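Local coordinates for glycoprotein (Chandipura virus, PDB 5MDM), which probably attaches the virus to host receptors and, in the acidic endosome, changes shape as a class III fusion protein to merge the viral and endosomal membranes, at residues A[34-39]-A[188-193]; A[197-202]-A[251-256]. One frame throughout, in Å; residues are numbered along the deposited sequence.

Contact 1. Residues A[34-39]-A[188-193]; sequences PGLQEE and TVAYDK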
# COMPACT_ATOMS: atom_id res chain seq x y z
N PRO A 34 28.10 -28.73 -11.72
CA PRO A 34 29.24 -29.50 -11.20
C PRO A 34 30.19 -28.69 -10.33
O PRO A 34 30.45 -29.07 -9.19
CB PRO A 34 29.96 -29.95 -12.48
CG PRO A 34 28.92 -29.93 -13.54
CD PRO A 34 28.04 -28.77 -13.19
N GLY A 35 30.69 -27.59 -10.87
CA GLY A 35 31.71 -26.82 -10.19
C GLY A 35 31.19 -26.00 -9.03
O GLY A 35 31.96 -25.30 -8.38
N LEU A 36 29.90 -26.09 -8.77
CA LEU A 36 29.29 -25.27 -7.72
C LEU A 36 29.20 -25.98 -6.38
O LEU A 36 28.79 -27.13 -6.28
CB LEU A 36 27.91 -24.74 -8.16
CG LEU A 36 27.90 -23.31 -8.72
CD1 LEU A 36 28.27 -22.30 -7.65
CD2 LEU A 36 28.84 -23.16 -9.91
N GLN A 37 29.62 -25.25 -5.35
CA GLN A 37 29.59 -25.72 -3.97
C GLN A 37 28.75 -24.74 -3.17
O GLN A 37 28.80 -23.53 -3.41
CB GLN A 37 31.02 -25.75 -3.42
CG GLN A 37 31.11 -26.07 -1.94
CD GLN A 37 30.77 -27.51 -1.64
OE1 GLN A 37 31.40 -28.43 -2.16
NE2 GLN A 37 29.75 -27.71 -0.81
N GLU A 38 27.97 -25.24 -2.23
CA GLU A 38 27.18 -24.37 -1.37
C GLU A 38 27.55 -24.51 0.10
O GLU A 38 27.90 -25.59 0.57
CB GLU A 38 25.69 -24.64 -1.55
CG GLU A 38 25.11 -24.04 -2.81
CD GLU A 38 23.61 -24.24 -2.90
OE1 GLU A 38 22.99 -23.74 -3.87
OE2 GLU A 38 23.04 -24.89 -2.00
N GLU A 39 27.49 -23.40 0.82
CA GLU A 39 27.73 -23.37 2.25
C GLU A 39 26.82 -22.33 2.87
O GLU A 39 26.67 -21.23 2.33
CB GLU A 39 29.19 -23.02 2.56
CG GLU A 39 30.18 -24.14 2.32
CD GLU A 39 31.60 -23.71 2.64
OE1 GLU A 39 31.81 -23.05 3.68
OE2 GLU A 39 32.51 -24.03 1.85
N THR A 188 22.82 -18.73 2.36
CA THR A 188 23.62 -19.73 1.68
C THR A 188 24.55 -19.10 0.67
O THR A 188 24.15 -18.23 -0.12
CB THR A 188 22.73 -20.74 0.95
OG1 THR A 188 21.89 -21.40 1.89
CG2 THR A 188 23.58 -21.75 0.21
N VAL A 189 25.81 -19.53 0.69
CA VAL A 189 26.82 -19.03 -0.22
C VAL A 189 27.08 -20.07 -1.30
O VAL A 189 27.35 -21.23 -0.99
CB VAL A 189 28.14 -18.78 0.54
CG1 VAL A 189 29.23 -18.36 -0.43
CG2 VAL A 189 27.96 -17.72 1.60
N ALA A 190 27.00 -19.67 -2.56
CA ALA A 190 27.34 -20.55 -3.67
C ALA A 190 28.58 -20.04 -4.39
O ALA A 190 28.70 -18.85 -4.70
CB ALA A 190 26.18 -20.66 -4.64
N TYR A 191 29.52 -20.94 -4.64
CA TYR A 191 30.78 -20.53 -5.25
C TYR A 191 31.41 -21.66 -6.04
O TYR A 191 31.08 -22.83 -5.83
CB TYR A 191 31.75 -20.06 -4.17
CG TYR A 191 32.11 -21.11 -3.14
CD1 TYR A 191 33.23 -21.92 -3.31
CD2 TYR A 191 31.34 -21.29 -2.01
CE1 TYR A 191 33.56 -22.87 -2.37
CE2 TYR A 191 31.66 -22.24 -1.07
CZ TYR A 191 32.77 -23.03 -1.25
OH TYR A 191 33.09 -23.98 -0.31
N ASP A 192 32.32 -21.31 -6.94
CA ASP A 192 32.99 -22.31 -7.75
C ASP A 192 33.92 -23.15 -6.88
O ASP A 192 34.86 -22.64 -6.26
CB ASP A 192 33.76 -21.65 -8.89
CG ASP A 192 34.13 -22.62 -9.99
OD1 ASP A 192 33.95 -22.27 -11.18
OD2 ASP A 192 34.59 -23.74 -9.67
N LYS A 193 33.64 -24.45 -6.83
CA LYS A 193 34.33 -25.39 -5.95
C LYS A 193 35.84 -25.42 -6.20
O LYS A 193 36.62 -25.63 -5.27
CB LYS A 193 33.76 -26.79 -6.16
CG LYS A 193 34.25 -27.84 -5.19
CD LYS A 193 33.91 -29.24 -5.68
CE LYS A 193 32.40 -29.44 -5.83
NZ LYS A 193 32.08 -30.82 -6.31
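Gln37 and Tyr191 form a hydrogen-bonded antiparallel pair whose side chains run side by side on the same face of the sheet. Gln37 CB lies over one face of the Tyr191 ring, 4.1 Å from the centroid and displaced toward the rim, a CH-pi contact. Gln37 CG, anti to the backbone N (chi1 173°), follows the ring to its phenol end, 3.5 Å from Tyr191 CZ. The amide plane of Gln37 stands 43° from the ring plane, and Gln37 NE2 donates to Glu38 O at 3.1 Å. Glu39 lies on this face too; the placement of its carboxylate against the tyrosine hydroxyl is doubtful, but Glu39 OE2 accepts from the backbone N of Gln245. On the other face Leu36 CD1 and Glu38 CG each pack 4.0 Å from Ala190 CB, while the extended Glu38 chain passes obliquely by Thr188 CG2 to a salt bridge with Lys205. Paired backbone bonds join Gln37 with Tyr191 and Glu39 with Val189; Gln37 N to Tyr191 O measures 2.9 Å. A further bond, Lys193 N to Gly35 O, is modelled implausibly short. This is regular antiparallel pairing, joining the start of strand 36-49, an outermost strand of its four-stranded sheet within the chain, to the end of strand 180-192. Strand 202-205 pairs with the other edge of 180-192, and Ile244 of strand 243-244 packs on the face bearing Val189, Tyr191 and Glu39.

Contact 2. Residues A[197-202]-A[251-256]; sequences IAAGGI and PLFKEC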
# COMPACT_ATOMS: atom_id res chain seq x y z
N ILE A 197 38.11 -18.87 -3.42
CA ILE A 197 36.94 -18.10 -3.01
C ILE A 197 37.20 -16.59 -3.02
O ILE A 197 38.21 -16.12 -2.48
CB ILE A 197 36.41 -18.56 -1.62
CG1 ILE A 197 35.12 -17.84 -1.26
CG2 ILE A 197 37.46 -18.35 -0.54
CD1 ILE A 197 33.88 -18.59 -1.66
N ALA A 198 36.30 -15.84 -3.65
CA ALA A 198 36.41 -14.39 -3.72
C ALA A 198 35.04 -13.75 -3.92
O ALA A 198 34.12 -14.38 -4.45
CB ALA A 198 37.35 -13.98 -4.83
N ALA A 199 34.91 -12.50 -3.51
CA ALA A 199 33.63 -11.79 -3.53
C ALA A 199 32.92 -11.86 -4.88
O ALA A 199 31.69 -11.95 -4.94
CB ALA A 199 33.82 -10.34 -3.11
N GLY A 200 33.69 -11.83 -5.96
CA GLY A 200 33.13 -11.82 -7.30
C GLY A 200 32.60 -13.17 -7.72
O GLY A 200 31.74 -13.26 -8.60
N GLY A 201 33.10 -14.23 -7.09
CA GLY A 201 32.69 -15.58 -7.43
C GLY A 201 31.74 -16.20 -6.43
O GLY A 201 31.62 -17.42 -6.35
N ILE A 202 31.06 -15.35 -5.67
CA ILE A 202 30.11 -15.78 -4.66
C ILE A 202 28.72 -15.28 -5.04
O ILE A 202 28.57 -14.16 -5.51
CB ILE A 202 30.48 -15.22 -3.27
CG1 ILE A 202 31.67 -15.97 -2.69
CG2 ILE A 202 29.31 -15.31 -2.31
CD1 ILE A 202 32.14 -15.42 -1.36
N PRO A 251 35.81 -10.63 5.47
CA PRO A 251 36.86 -9.76 4.91
C PRO A 251 36.97 -9.77 3.38
O PRO A 251 37.65 -8.91 2.82
CB PRO A 251 38.14 -10.32 5.53
CG PRO A 251 37.69 -10.98 6.77
CD PRO A 251 36.39 -11.60 6.41
N LEU A 252 36.31 -10.72 2.73
CA LEU A 252 36.34 -10.80 1.27
C LEU A 252 35.61 -9.64 0.61
O LEU A 252 35.69 -9.47 -0.60
CB LEU A 252 35.70 -12.11 0.82
CG LEU A 252 36.58 -13.33 0.54
CD1 LEU A 252 37.51 -13.57 1.68
CD2 LEU A 252 35.70 -14.55 0.29
N PHE A 253 34.89 -8.86 1.41
CA PHE A 253 34.01 -7.83 0.87
C PHE A 253 34.46 -6.41 1.19
O PHE A 253 34.79 -6.11 2.34
CB PHE A 253 32.56 -8.05 1.32
CG PHE A 253 31.99 -9.35 0.85
CD1 PHE A 253 32.14 -10.50 1.59
CD2 PHE A 253 31.32 -9.42 -0.36
CE1 PHE A 253 31.63 -11.70 1.15
CE2 PHE A 253 30.80 -10.62 -0.80
CZ PHE A 253 30.96 -11.76 -0.05
N LYS A 254 34.48 -5.57 0.17
CA LYS A 254 34.84 -4.17 0.33
C LYS A 254 33.89 -3.49 1.31
O LYS A 254 32.68 -3.73 1.28
CB LYS A 254 34.80 -3.46 -1.03
CG LYS A 254 33.58 -3.80 -1.89
CD LYS A 254 33.55 -2.99 -3.19
CE LYS A 254 32.51 -3.51 -4.17
NZ LYS A 254 31.11 -3.40 -3.67
N GLU A 255 34.44 -2.66 2.19
CA GLU A 255 33.63 -1.82 3.06
C GLU A 255 32.74 -0.92 2.20
O GLU A 255 33.14 -0.49 1.12
CB GLU A 255 34.53 -0.97 3.95
CG GLU A 255 33.78 -0.09 4.94
CD GLU A 255 33.74 -0.69 6.33
OE1 GLU A 255 34.77 -0.62 7.04
OE2 GLU A 255 32.68 -1.23 6.72
N CYS A 256 31.52 -0.66 2.67
CA CYS A 256 30.58 0.12 1.89
C CYS A 256 30.93 1.60 1.90
O CYS A 256 31.38 2.12 2.91
CB CYS A 256 29.14 -0.11 2.37
SG CYS A 256 28.39 -1.58 1.63
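Leu252 and Phe253 carry an apolar contact against Ile197, Ala199 and Ile202, with no hydrogen bond between the two segments. Among the aliphatic contacts, one methyl does most of the work: Leu252 CD2 reaches Ile197 CG1 at 3.7 Å and Ile202 CD1 at 4.0 Å, bridging the two isoleucines, and the leucine crosses each at about a right angle. The Ile197 atom that meets this methyl, CG1, stands anti to the backbone N (chi1 -175°). In the aromatic contacts, Ala199 CB lies by the CD2-CE2 side of the Phe253 ring, 3.8 Å from CE2, and Ile202 CD1 lies 4.1 Å from Phe253 CZ, both approaching obliquely. Ala199 CB also rests against the backbone carbonyl of Leu252. Polar bonding holds the first loop from within, Gly201 N donating to Ala198 O at 2.8 Å and closing a turn over 198-201, with Ala199 within it and Ile202 just after. The contact thus docks the connection between strands 180-192 and 202-205 onto the loop that runs from strand 247-248 toward helix 270-295; further along this second loop Cys256 is tied by a disulfide to Cys218 of strand 218-222.

In the fold
Both contacts are partly buried and touch each other through a few side chains, their centres about 15 Å apart. Contact 1 lies within the sheet: backbone pairing holds it, apolar and polar side chains mix on both faces, and Glu38, Glu39 and Asp192 have polar partners beyond the two segments. Contact 2 joins two loops by apolar packing, without a hydrogen bond between them, and buries less surface, 246 against 604 Å². Strand 180-192 connects them, because the loop that follows it supplies one half of contact 2. Where they meet, Ile197 CD1 lies 3.4 Å from Tyr191 CG, and Val189 CG1 touches Ile202 CG2, making the Val189-Tyr191 face of the sheet continuous with the cluster around Leu252.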